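Long-range contacts in creatinine amidohydrolase (Nostoc punctiforme PCC 73102, PDB 3NO4), which probably hydrolyses carbon-nitrogen bonds in non-peptide linear amides, as a metal-dependent member of the creatininase superfamily: residues K38-P43 with G75-P80; I44-Q49 with G85-H90; A92-I97 with D223-Y228; K122-N127 with L261-A266. All coordinates share one frame; numbering follows the deposited sequence. Where two conformers were deposited one is given.

Interaction 1: K38-P43 with G75-P80; sequences KGIIFP and GAIVGP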
loop_
_atom_site.group_PDB
_atom_site.type_symbol
_atom_site.label_atom_id
_atom_site.label_comp_id
_atom_site.label_asym_id
_atom_site.label_seq_id
_atom_site.Cartn_x
_atom_site.Cartn_y
_atom_site.Cartn_z
ATOM N N LYS A 38 7.485 6.405 30.854
ATOM C CA LYS A 38 7.396 6.321 29.397
ATOM C C LYS A 38 6.357 5.284 28.938
ATOM O O LYS A 38 6.309 4.956 27.748
ATOM C CB LYS A 38 8.781 6.033 28.766
ATOM C CG LYS A 38 9.985 6.854 29.320
ATOM C CD LYS A 38 9.776 8.378 29.202
ATOM C CE LYS A 38 10.961 9.190 29.777
ATOM N NZ LYS A 38 10.933 10.552 29.209
ATOM N N GLY A 39 5.486 4.840 29.856
ATOM C CA GLY A 39 4.479 3.842 29.556
ATOM C C GLY A 39 3.105 4.429 29.238
ATOM O O GLY A 39 2.738 5.504 29.713
ATOM N N ILE A 40 2.375 3.730 28.379
ATOM C CA ILE A 40 1.010 4.050 28.020
ATOM C C ILE A 40 0.257 2.730 27.740
ATOM O O ILE A 40 0.832 1.774 27.165
ATOM C CB ILE A 40 0.953 5.013 26.771
ATOM C CG1 ILE A 40 -0.484 5.434 26.472
ATOM C CG2 ILE A 40 1.620 4.367 25.561
ATOM C CD1 ILE A 40 -0.634 6.761 25.629
ATOM N N ILE A 41 -0.993 2.688 28.189
ATOM C CA ILE A 41 -1.900 1.550 27.998
ATOM C C ILE A 41 -2.880 1.936 26.901
ATOM O O ILE A 41 -3.446 3.052 26.951
ATOM C CB ILE A 41 -2.658 1.188 29.261
ATOM C CG1 ILE A 41 -1.672 0.702 30.318
ATOM C CG2 ILE A 41 -3.735 0.103 28.971
ATOM C CD1 ILE A 41 -2.286 0.509 31.681
ATOM N N PHE A 42 -2.989 1.088 25.872
ATOM C CA PHE A 42 -4.086 1.155 24.911
ATOM C C PHE A 42 -5.088 0.032 25.102
ATOM O O PHE A 42 -4.700 -1.128 25.006
ATOM C CB PHE A 42 -3.581 1.160 23.472
ATOM C CG PHE A 42 -3.106 2.498 23.044
ATOM C CD1 PHE A 42 -4.018 3.463 22.641
ATOM C CD2 PHE A 42 -1.757 2.817 23.089
ATOM C CE1 PHE A 42 -3.598 4.735 22.288
ATOM C CE2 PHE A 42 -1.303 4.095 22.718
ATOM C CZ PHE A 42 -2.243 5.062 22.333
ATOM N N PRO A 43 -6.375 0.367 25.363
ATOM C CA PRO A 43 -7.374 -0.698 25.266
ATOM C C PRO A 43 -7.652 -0.951 23.787
ATOM O O PRO A 43 -7.796 0.017 23.023
ATOM C CB PRO A 43 -8.601 -0.125 25.992
ATOM C CG PRO A 43 -8.274 1.237 26.415
ATOM C CD PRO A 43 -6.986 1.639 25.785
ATOM N N GLY A 75 -0.911 3.965 37.995
ATOM C CA GLY A 75 -0.453 5.273 37.561
ATOM C C GLY A 75 -0.191 5.409 36.054
ATOM O O GLY A 75 0.395 6.400 35.648
ATOM N N ALA A 76 -0.597 4.443 35.221
ATOM C CA ALA A 76 -0.364 4.537 33.772
ATOM C C ALA A 76 -1.405 5.427 33.090
ATOM O O ALA A 76 -2.602 5.318 33.347
ATOM C CB ALA A 76 -0.368 3.175 33.127
ATOM N N ILE A 77 -0.942 6.251 32.156
ATOM C CA ILE A 77 -1.824 6.993 31.262
ATOM C C ILE A 77 -2.521 6.023 30.307
ATOM O O ILE A 77 -1.898 5.063 29.805
ATOM C CB ILE A 77 -1.074 8.144 30.497
ATOM C CG1 ILE A 77 -2.077 9.203 29.976
ATOM C CG2 ILE A 77 -0.178 7.634 29.351
ATOM C CD1 ILE A 77 -1.412 10.490 29.607
ATOM N N VAL A 78 -3.820 6.242 30.082
ATOM C CA VAL A 78 -4.632 5.312 29.275
ATOM C C VAL A 78 -5.097 6.055 28.044
ATOM O O VAL A 78 -5.844 7.039 28.152
ATOM C CB VAL A 78 -5.806 4.762 30.048
ATOM C CG1 VAL A 78 -6.715 3.873 29.139
ATOM C CG2 VAL A 78 -5.320 4.021 31.307
ATOM N N GLY A 79 -4.619 5.598 26.878
ATOM C CA GLY A 79 -5.031 6.174 25.613
ATOM C C GLY A 79 -6.460 5.801 25.210
ATOM O O GLY A 79 -7.091 4.993 25.861
ATOM N N PRO A 80 -6.983 6.425 24.138
ATOM C CA PRO A 80 -8.346 6.161 23.682
ATOM C C PRO A 80 -8.485 4.760 23.118
ATOM O O PRO A 80 -7.536 4.252 22.508
ATOM C CB PRO A 80 -8.551 7.198 22.572
ATOM C CG PRO A 80 -7.159 7.535 22.095
ATOM C CD PRO A 80 -6.317 7.445 23.310
#
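Ile41 bonds to 75-80 through both of its backbone polar groups. Its N donates to Ile77 O at 3.0 Å with an N-H...O angle of 175°, and its O accepts from Gly79 N at 2.8 Å. These bonds flank Val78, with Ile41 CA and Val78 CA 4.8 Å apart; a residue bonded to both neighbours of its partner defines a parallel pairing. The side chain of Ile41 can be followed outward. CB passes Ile77 O, CG1 comes to 4.0 Å from Ala76 CB, and CD1 closes on that same methyl at 3.6 Å. CG1 lies beside the backbone N (chi1 -65°), which sends the ethyl branch back along the strand toward Ala76. On the other face of the sheet, Ile40 CG1 meets Ile77 CG2 at 3.6 Å. Phe42 turns a ring edge to Pro80 O, which lies near the ring plane. Pro43 has no N-H to continue the bonding, and its CD instead packs 3.4 Å from Gly79 O. The pair closes the beta-alpha-beta unit of strand 39-44, helix 58-74 and strand 77-78, and Ala67 and Val70 of that helix touch Ile41. All touching residues are buried, so the chemistry implies a short polar seam of two backbone bonds, with aliphatic packing on each face of the sheet.

Interaction 2: I44-Q49 with G85-H90; sequences IGSTEQ and GMALHH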
loop_
_atom_site.group_PDB
_atom_site.type_symbol
_atom_site.label_atom_id
_atom_site.label_comp_id
_atom_site.label_asym_id
_atom_site.label_seq_id
_atom_site.Cartn_x
_atom_site.Cartn_y
_atom_site.Cartn_z
ATOM N N ILE A 44 -7.675 -2.211 23.389
ATOM C CA ILE A 44 -8.030 -2.595 22.032
ATOM C C ILE A 44 -9.082 -3.683 22.054
ATOM O O ILE A 44 -8.901 -4.706 22.682
ATOM C CB ILE A 44 -6.814 -2.943 21.113
ATOM C CG1 ILE A 44 -7.280 -3.228 19.669
ATOM C CG2 ILE A 44 -5.997 -4.106 21.657
ATOM C CD1 ILE A 44 -6.114 -3.326 18.626
ATOM N N GLY A 45 -10.202 -3.435 21.390
ATOM C CA GLY A 45 -11.235 -4.454 21.207
ATOM C C GLY A 45 -11.654 -4.661 19.758
ATOM O O GLY A 45 -10.812 -4.843 18.846
ATOM N N SER A 46 -12.966 -4.676 19.565
ATOM C CA SER A 46 -13.584 -5.043 18.309
ATOM C C SER A 46 -15.045 -4.664 18.334
ATOM O O SER A 46 -15.641 -4.513 19.421
ATOM C CB SER A 46 -13.457 -6.565 18.080
ATOM O OG SER A 46 -13.840 -6.891 16.760
ATOM N N THR A 47 -15.617 -4.535 17.152
ATOM C CA THR A 47 -17.038 -4.259 16.951
ATOM C C THR A 47 -17.548 -5.443 16.131
ATOM O O THR A 47 -17.370 -5.472 14.932
ATOM C CB THR A 47 -17.222 -2.919 16.222
ATOM O OG1 THR A 47 -16.595 -1.895 16.997
ATOM C CG2 THR A 47 -18.720 -2.571 15.989
ATOM N N GLU A 48 -18.109 -6.453 16.810
ATOM C CA GLU A 48 -18.472 -7.712 16.143
ATOM C C GLU A 48 -19.585 -8.415 16.880
ATOM O O GLU A 48 -19.668 -8.342 18.120
ATOM C CB GLU A 48 -17.253 -8.664 16.087
ATOM C CG GLU A 48 -16.660 -8.976 17.480
ATOM C CD GLU A 48 -15.423 -9.789 17.457
ATOM O OE1 GLU A 48 -14.478 -9.423 16.716
ATOM O OE2 GLU A 48 -15.378 -10.776 18.213
ATOM N N GLN A 49 -20.349 -9.193 16.123
ATOM C CA GLN A 49 -21.401 -10.031 16.672
ATOM C C GLN A 49 -20.920 -10.848 17.897
ATOM O O GLN A 49 -19.795 -11.353 17.916
ATOM C CB GLN A 49 -21.984 -10.936 15.560
ATOM C CG GLN A 49 -21.063 -12.072 15.117
ATOM C CD GLN A 49 -21.111 -13.293 16.019
ATOM O OE1 GLN A 49 -22.008 -13.425 16.889
ATOM N NE2 GLN A 49 -20.107 -14.147 15.889
ATOM N N GLY A 85 -11.134 -3.522 15.218
ATOM C CA GLY A 85 -9.922 -4.269 14.919
ATOM C C GLY A 85 -10.115 -5.265 13.781
ATOM O O GLY A 85 -10.789 -4.968 12.787
HETATM N N MSE A 86 -9.500 -6.427 13.928
HETATM C CA MSE A 86 -9.483 -7.467 12.914
HETATM C C MSE A 86 -10.536 -8.523 13.278
HETATM O O MSE A 86 -10.311 -9.449 14.112
HETATM C CB MSE A 86 -8.070 -8.065 12.759
HETATM C CG MSE A 86 -7.804 -8.547 11.347
HETATM SE SE MSE A 86 -8.956 -9.999 10.800
HETATM C CE MSE A 86 -8.598 -11.332 12.179
ATOM N N ALA A 87 -11.704 -8.331 12.652
ATOM C CA ALA A 87 -12.901 -9.133 12.894
ATOM C C ALA A 87 -13.505 -9.588 11.551
ATOM O O ALA A 87 -14.723 -9.660 11.410
ATOM C CB ALA A 87 -13.904 -8.309 13.716
ATOM N N LEU A 88 -12.649 -9.958 10.599
ATOM C CA LEU A 88 -13.079 -10.231 9.220
ATOM C C LEU A 88 -14.053 -11.422 9.150
ATOM O O LEU A 88 -15.045 -11.392 8.388
ATOM C CB LEU A 88 -11.885 -10.419 8.269
ATOM C CG LEU A 88 -11.139 -9.139 7.800
ATOM C CD1 LEU A 88 -9.899 -9.457 6.922
ATOM C CD2 LEU A 88 -12.015 -8.155 7.049
ATOM N N HIS A 89 -13.779 -12.434 9.983
ATOM C CA HIS A 89 -14.590 -13.635 10.061
ATOM C C HIS A 89 -16.015 -13.464 10.629
ATOM O O HIS A 89 -16.824 -14.396 10.508
ATOM C CB HIS A 89 -13.820 -14.801 10.754
ATOM C CG HIS A 89 -13.259 -14.461 12.092
ATOM N ND1 HIS A 89 -12.072 -13.775 12.250
ATOM C CD2 HIS A 89 -13.718 -14.720 13.343
ATOM C CE1 HIS A 89 -11.855 -13.578 13.540
ATOM N NE2 HIS A 89 -12.829 -14.158 14.224
ATOM N N HIS A 90 -16.318 -12.312 11.236
ATOM C CA HIS A 90 -17.657 -11.993 11.766
ATOM C C HIS A 90 -18.512 -11.102 10.848
ATOM O O HIS A 90 -19.626 -10.697 11.234
ATOM C CB HIS A 90 -17.524 -11.301 13.124
ATOM C CG HIS A 90 -16.888 -12.151 14.168
ATOM N ND1 HIS A 90 -17.506 -13.262 14.695
ATOM C CD2 HIS A 90 -15.666 -12.079 14.753
ATOM C CE1 HIS A 90 -16.708 -13.811 15.595
ATOM N NE2 HIS A 90 -15.581 -13.120 15.641
HETATM O O HOH W 1 -13.709 -4.848 15.017
#
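Glu48, Gln49 and His90 meet where two loops converge beside the nickel site, whose protein ligands are His50, Asp59 and Glu191; the side chain of Glu48 is about 4 Å from the metal. The clearest direct bond runs from Gln49 NE2 to His90 ND1, 3.0 Å long with an N-H...N angle of 147°. It is not ideal, since the amide nitrogen sits 27° out of the imidazole plane. Gln49 reaches it by a chain bent at chi2, and the amide is fixed at both ends: OE1 accepts from Gly51 N, its strongest partner, and NE2 also donates to Gly231 O. Glu48 comes at the ring from another direction. Its carboxylate is turned 45° against the imidazole, with CD 3.6 Å from His90 CD2, and OE2 has too poor an angle to bond to NE2. That NE2 instead bonds to an unidentified ligand, which His89 NE2 also contacts. Nearer the sheet, the Ala87 methyl (CB) faces Ser46 OG at 3.4 Å. A water bridges the backbones there, accepting from Thr47 N at 2.9 Å and from Gly85 N at 2.9 Å. The His90 end is shaped by a 3-10 turn in which His90 N bonds to Ala87 O. Segment 44-49 leaves strand 39-44 toward helix 58-74, while 85-90 runs from strand 77-78 toward helix 101-118; helix 132-150 packs on Ile44 and Met86.

Interaction 3: A92-I97 with D223-Y228; sequences AFPGTI and DFRVRY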
loop_
_atom_site.group_PDB
_atom_site.type_symbol
_atom_site.label_atom_id
_atom_site.label_comp_id
_atom_site.label_asym_id
_atom_site.label_seq_id
_atom_site.Cartn_x
_atom_site.Cartn_y
_atom_site.Cartn_z
ATOM N N ALA A 92 -20.347 -11.652 8.182
ATOM C CA ALA A 92 -21.614 -12.158 7.665
ATOM C C ALA A 92 -22.775 -11.885 8.625
ATOM O O ALA A 92 -23.922 -12.193 8.278
ATOM C CB ALA A 92 -21.522 -13.648 7.324
ATOM N N PHE A 93 -22.483 -11.307 9.802
ATOM C CA PHE A 93 -23.497 -10.805 10.733
ATOM C C PHE A 93 -23.550 -9.266 10.689
ATOM O O PHE A 93 -22.516 -8.618 10.803
ATOM C CB PHE A 93 -23.175 -11.281 12.151
ATOM C CG PHE A 93 -23.207 -12.775 12.298
ATOM C CD1 PHE A 93 -22.086 -13.539 12.031
ATOM C CD2 PHE A 93 -24.337 -13.409 12.755
ATOM C CE1 PHE A 93 -22.113 -14.928 12.194
ATOM C CE2 PHE A 93 -24.383 -14.807 12.898
ATOM C CZ PHE A 93 -23.266 -15.557 12.620
ATOM N N PRO A 94 -24.753 -8.669 10.569
ATOM C CA PRO A 94 -24.863 -7.207 10.472
ATOM C C PRO A 94 -24.461 -6.503 11.771
ATOM O O PRO A 94 -24.809 -6.945 12.908
ATOM C CB PRO A 94 -26.338 -6.994 10.149
ATOM C CG PRO A 94 -27.030 -8.178 10.819
ATOM C CD PRO A 94 -26.086 -9.314 10.654
ATOM N N GLY A 95 -23.754 -5.394 11.595
ATOM C CA GLY A 95 -23.232 -4.609 12.698
ATOM C C GLY A 95 -21.783 -4.852 13.020
ATOM O O GLY A 95 -21.208 -4.097 13.769
ATOM N N THR A 96 -21.201 -5.916 12.486
ATOM C CA THR A 96 -19.770 -6.131 12.596
ATOM C C THR A 96 -19.069 -5.047 11.748
ATOM O O THR A 96 -19.522 -4.710 10.631
ATOM C CB THR A 96 -19.371 -7.531 12.095
ATOM O OG1 THR A 96 -19.985 -8.498 12.946
ATOM C CG2 THR A 96 -17.822 -7.725 12.005
ATOM N N ILE A 97 -18.021 -4.473 12.323
ATOM C CA ILE A 97 -17.094 -3.586 11.595
ATOM C C ILE A 97 -15.691 -4.185 11.756
ATOM O O ILE A 97 -15.303 -4.585 12.860
ATOM C CB ILE A 97 -17.109 -2.111 12.126
ATOM C CG1 ILE A 97 -18.514 -1.599 12.454
ATOM C CG2 ILE A 97 -16.405 -1.201 11.102
ATOM C CD1 ILE A 97 -18.531 -0.159 13.109
ATOM N N ASP A 223 -18.184 -19.024 5.627
ATOM C CA ASP A 223 -17.970 -20.309 6.316
ATOM C C ASP A 223 -18.317 -20.192 7.825
ATOM O O ASP A 223 -18.961 -21.099 8.398
ATOM C CB ASP A 223 -16.514 -20.821 6.101
ATOM C CG ASP A 223 -16.190 -22.094 6.907
ATOM O OD1 ASP A 223 -16.405 -23.204 6.381
ATOM O OD2 ASP A 223 -15.739 -21.969 8.076
ATOM N N PHE A 224 -17.883 -19.096 8.441
ATOM C CA PHE A 224 -18.103 -18.885 9.871
ATOM C C PHE A 224 -19.591 -18.956 10.238
ATOM O O PHE A 224 -19.958 -19.651 11.171
ATOM C CB PHE A 224 -17.512 -17.584 10.348
ATOM C CG PHE A 224 -17.552 -17.420 11.844
ATOM C CD1 PHE A 224 -18.646 -16.829 12.459
ATOM C CD2 PHE A 224 -16.490 -17.870 12.640
ATOM C CE1 PHE A 224 -18.713 -16.697 13.877
ATOM C CE2 PHE A 224 -16.547 -17.749 14.059
ATOM C CZ PHE A 224 -17.662 -17.158 14.670
ATOM N N ARG A 225 -20.426 -18.253 9.480
ATOM C CA ARG A 225 -21.856 -18.193 9.792
ATOM C C ARG A 225 -22.561 -19.521 9.553
ATOM O O ARG A 225 -23.468 -19.854 10.304
ATOM C CB ARG A 225 -22.549 -17.048 9.040
ATOM C CG ARG A 225 -24.030 -16.932 9.348
ATOM C CD ARG A 225 -24.536 -15.534 9.265
ATOM N NE ARG A 225 -25.970 -15.532 9.485
ATOM C CZ ARG A 225 -26.766 -14.461 9.492
ATOM N NH1 ARG A 225 -26.284 -13.225 9.315
ATOM N NH2 ARG A 225 -28.074 -14.630 9.730
ATOM N N VAL A 226 -22.130 -20.279 8.539
ATOM C CA VAL A 226 -22.575 -21.669 8.344
ATOM C C VAL A 226 -22.209 -22.552 9.542
ATOM O O VAL A 226 -23.064 -23.272 10.061
ATOM C CB VAL A 226 -22.036 -22.287 6.985
ATOM C CG1 VAL A 226 -22.383 -23.813 6.877
ATOM C CG2 VAL A 226 -22.610 -21.507 5.788
ATOM N N ARG A 227 -20.962 -22.474 9.998
ATOM C CA ARG A 227 -20.501 -23.260 11.152
ATOM C C ARG A 227 -21.151 -22.888 12.455
ATOM O O ARG A 227 -21.400 -23.767 13.267
ATOM C CB ARG A 227 -18.992 -23.137 11.371
ATOM C CG ARG A 227 -18.205 -23.921 10.374
ATOM C CD ARG A 227 -16.701 -23.845 10.671
ATOM N NE ARG A 227 -16.034 -24.274 9.456
ATOM C CZ ARG A 227 -15.853 -25.537 9.073
ATOM N NH1 ARG A 227 -16.198 -26.584 9.835
ATOM N NH2 ARG A 227 -15.284 -25.754 7.904
ATOM N N TYR A 228 -21.387 -21.588 12.645
ATOM C CA TYR A 228 -21.834 -21.018 13.942
ATOM C C TYR A 228 -23.033 -20.113 13.630
ATOM O O TYR A 228 -22.887 -18.903 13.565
ATOM C CB TYR A 228 -20.664 -20.270 14.612
ATOM C CG TYR A 228 -19.356 -21.054 14.649
ATOM C CD1 TYR A 228 -19.193 -22.155 15.489
ATOM C CD2 TYR A 228 -18.298 -20.718 13.794
ATOM C CE1 TYR A 228 -17.989 -22.891 15.492
ATOM C CE2 TYR A 228 -17.097 -21.422 13.798
ATOM C CZ TYR A 228 -16.942 -22.517 14.649
ATOM O OH TYR A 228 -15.759 -23.215 14.641
#
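A cation-pi stack of Arg225 on Phe93 joins the short helix 221-227 to the loop that precedes helix 101-118. The guanidinium lies flat on the ring, with centres 4.6 Å apart and planes only 9° from parallel. The aliphatic stem shares that face: CD stands 3.7 Å from the ring centroid of Phe93 in a CH-pi contact. With CG anti to the backbone N (chi1 -179°), the arginine chain leaves the helix in the direction of the loop, and a bend at chi2 carries it across the ring. Its end is tied down by NH1, which donates to Ala92 O at 2.8 Å; that oxygen is close to the guanidinium plane, and the donor is tilted 23° from the carbonyl plane. One backbone oxygen and one aromatic face thus hold the charged group. At the base of the stem, Ala92 CB and Arg225 CB touch at 3.9 Å. The rim of the Phe93 ring is engaged as well: CZ is 3.5 Å from Tyr228 O, which lies in the ring plane, and CE1 is 4.0 Å from Phe224 CD1. Trp27 of the second subunit meets Phe93 edge-to-face and packs on Arg225, so the stack forms part of a subunit interface. Phe224 also meets His90 edge-to-face, and its side chain is about 6 Å from an unidentified bound ligand. The loop contains a type II beta turn from Phe93 to Thr96 in its classic Pro-Gly form, with Pro94 second and Gly95, at positive phi, third.

Interaction 4: K122-N127 with L261-A266; sequences KFYFIN and LEFVNA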
loop_
_atom_site.group_PDB
_atom_site.type_symbol
_atom_site.label_atom_id
_atom_site.label_comp_id
_atom_site.label_asym_id
_atom_site.label_seq_id
_atom_site.Cartn_x
_atom_site.Cartn_y
_atom_site.Cartn_z
ATOM N N LYS A 122 7.080 2.315 26.296
ATOM C CA LYS A 122 6.456 1.095 26.768
ATOM C C LYS A 122 4.980 1.160 26.415
ATOM O O LYS A 122 4.224 1.877 27.075
ATOM C CB LYS A 122 6.688 0.968 28.270
ATOM C CG LYS A 122 8.174 0.790 28.664
ATOM C CD LYS A 122 8.607 -0.679 28.621
ATOM C CE LYS A 122 9.949 -0.908 29.335
ATOM N NZ LYS A 122 10.307 -2.363 29.388
ATOM N N PHE A 123 4.591 0.424 25.364
ATOM C CA PHE A 123 3.218 0.372 24.865
ATOM C C PHE A 123 2.550 -0.960 25.240
ATOM O O PHE A 123 2.932 -2.033 24.708
ATOM C CB PHE A 123 3.192 0.558 23.354
ATOM C CG PHE A 123 3.659 1.880 22.916
ATOM C CD1 PHE A 123 5.040 2.150 22.800
ATOM C CD2 PHE A 123 2.764 2.878 22.597
ATOM C CE1 PHE A 123 5.488 3.383 22.386
ATOM C CE2 PHE A 123 3.211 4.130 22.198
ATOM C CZ PHE A 123 4.574 4.377 22.074
ATOM N N TYR A 124 1.607 -0.896 26.173
ATOM C CA TYR A 124 0.904 -2.085 26.735
ATOM C C TYR A 124 -0.531 -2.095 26.209
ATOM O O TYR A 124 -1.343 -1.213 26.582
ATOM C CB TYR A 124 0.934 -2.006 28.263
ATOM C CG TYR A 124 0.597 -3.271 28.993
ATOM C CD1 TYR A 124 1.477 -4.336 29.004
ATOM C CD2 TYR A 124 -0.597 -3.400 29.714
ATOM C CE1 TYR A 124 1.195 -5.500 29.710
ATOM C CE2 TYR A 124 -0.881 -4.563 30.428
ATOM C CZ TYR A 124 0.022 -5.610 30.404
ATOM O OH TYR A 124 -0.233 -6.757 31.087
ATOM N N PHE A 125 -0.793 -2.964 25.232
ATOM C CA PHE A 125 -2.101 -3.077 24.593
ATOM C C PHE A 125 -2.903 -4.108 25.372
ATOM O O PHE A 125 -2.543 -5.290 25.356
ATOM C CB PHE A 125 -2.014 -3.530 23.145
ATOM C CG PHE A 125 -1.429 -2.489 22.236
ATOM C CD1 PHE A 125 -0.058 -2.294 22.177
ATOM C CD2 PHE A 125 -2.259 -1.644 21.509
ATOM C CE1 PHE A 125 0.496 -1.259 21.301
ATOM C CE2 PHE A 125 -1.716 -0.639 20.665
ATOM C CZ PHE A 125 -0.341 -0.471 20.584
ATOM N N ILE A 126 -3.999 -3.670 25.999
ATOM C CA ILE A 126 -4.871 -4.587 26.744
ATOM C C ILE A 126 -5.968 -4.911 25.787
ATOM O O ILE A 126 -6.773 -4.044 25.417
ATOM C CB ILE A 126 -5.410 -3.996 28.009
ATOM C CG1 ILE A 126 -4.270 -3.823 29.027
ATOM C CG2 ILE A 126 -6.504 -4.889 28.595
ATOM C CD1 ILE A 126 -4.678 -3.004 30.300
ATOM N N ASN A 127 -5.984 -6.174 25.372
ATOM C CA ASN A 127 -6.786 -6.618 24.246
ATOM C C ASN A 127 -8.001 -7.456 24.695
ATOM O O ASN A 127 -7.913 -8.260 25.608
ATOM C CB ASN A 127 -5.894 -7.396 23.289
ATOM C CG ASN A 127 -6.654 -8.005 22.131
ATOM O OD1 ASN A 127 -7.466 -7.340 21.476
ATOM N ND2 ASN A 127 -6.368 -9.267 21.852
ATOM N N LEU A 261 3.126 -3.472 35.364
ATOM C CA LEU A 261 4.235 -3.023 36.208
ATOM C C LEU A 261 5.514 -3.819 35.875
ATOM O O LEU A 261 6.583 -3.213 35.745
ATOM C CB LEU A 261 3.913 -3.094 37.698
ATOM C CG LEU A 261 2.903 -2.052 38.237
ATOM C CD1 LEU A 261 2.527 -2.382 39.697
ATOM C CD2 LEU A 261 3.353 -0.583 38.102
ATOM N N GLU A 262 5.385 -5.136 35.686
ATOM C CA GLU A 262 6.525 -5.971 35.251
ATOM C C GLU A 262 7.083 -5.521 33.907
ATOM O O GLU A 262 8.276 -5.419 33.746
ATOM C CB GLU A 262 6.171 -7.472 35.218
ATOM C CG GLU A 262 6.002 -8.101 36.624
ATOM C CD GLU A 262 5.540 -9.586 36.613
ATOM O OE1 GLU A 262 5.249 -10.128 35.505
ATOM O OE2 GLU A 262 5.469 -10.199 37.721
ATOM N N PHE A 263 6.198 -5.230 32.961
ATOM C CA PHE A 263 6.565 -4.676 31.641
ATOM C C PHE A 263 7.281 -3.341 31.742
ATOM O O PHE A 263 8.420 -3.243 31.287
ATOM C CB PHE A 263 5.310 -4.560 30.753
ATOM C CG PHE A 263 5.553 -3.950 29.389
ATOM C CD1 PHE A 263 6.543 -4.460 28.550
ATOM C CD2 PHE A 263 4.766 -2.898 28.929
ATOM C CE1 PHE A 263 6.753 -3.918 27.293
ATOM C CE2 PHE A 263 4.955 -2.364 27.644
ATOM C CZ PHE A 263 5.964 -2.876 26.836
ATOM N N VAL A 264 6.639 -2.340 32.362
ATOM C CA VAL A 264 7.190 -0.977 32.422
ATOM C C VAL A 264 8.518 -0.930 33.213
ATOM O O VAL A 264 9.388 -0.136 32.887
ATOM C CB VAL A 264 6.140 0.074 32.942
ATOM C CG1 VAL A 264 6.032 0.060 34.473
ATOM C CG2 VAL A 264 6.481 1.468 32.438
ATOM N N ASN A 265 8.656 -1.791 34.216
ATOM C CA ASN A 265 9.866 -1.829 35.035
ATOM C C ASN A 265 11.001 -2.668 34.455
ATOM O O ASN A 265 12.127 -2.493 34.888
ATOM C CB ASN A 265 9.563 -2.244 36.483
ATOM C CG ASN A 265 8.665 -1.227 37.212
ATOM O OD1 ASN A 265 7.816 -1.606 38.013
ATOM N ND2 ASN A 265 8.857 0.054 36.934
ATOM N N ALA A 266 10.707 -3.533 33.484
ATOM C CA ALA A 266 11.733 -4.347 32.816
ATOM C C ALA A 266 12.669 -3.485 31.931
ATOM O O ALA A 266 12.297 -2.394 31.471
ATOM C CB ALA A 266 11.082 -5.454 31.986
#
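Lys122 and Phe263 form the tight part of this contact between strand 122-127 and the end of helix 242-265. Lys122 CD stands over one face of the Phe263 ring, 4.0 Å from its centroid, and the bent chain then carries NZ past the ring to the backbone. There NZ donates to Phe263 O at 2.8 Å and to Ala266 O at 2.9 Å, the latter from above the carbonyl plane. Phe263 O also accepts from Ala266 N on its opposite face. NZ bonds as well to Gln159 OE1 on the neighbouring strand. Its two backbone acceptors lie at the helix C terminus, where a positive charge would probably interact favourably with the helix dipole. Tyr124 adds an oblique ring pair, with CD1 3.6 Å from Phe263 CD2 and planes 32° apart. The looser side is Val264, whose touch on Lys122 is doubtful because two conformers were modelled, and the Ala266 methyl, with CB 4.1 Å from Lys122 NZ; Arg217 of the third subunit packs on Ala266 and Lys122. Strand and helix axes run nearly antiparallel, at 160° and 8.9 Å. Strand 122-127 lies between strands 39-44 and 159-164, while helices 58-74 and 101-118 pack on Ile126 and Phe123.

How the interactions relate
From the N terminus, strand 39-44 carries interaction 1 and runs straight into the loop of interaction 2. Interaction 1 closes the beta-alpha-beta crossover through helix 58-74 to strand 77-78. Interaction 2 closes a longer excursion over the same helix, and because their segments alternate, the two cross. Interaction 3 opens just after interaction 2 ends and touches it: Thr96 OG1 hydrogen-bonds to His90 O, and the backbones of Thr47 and Ile97 are hydrogen-bonded. Its partner helix 221-227 comes 125 residues later, so interaction 3 crosses interaction 4, which brings the C-terminal helix back onto strand 122-127. Interactions 1 and 4 share the parallel sheet; interactions 2 and 3 lie beyond the chain's centre.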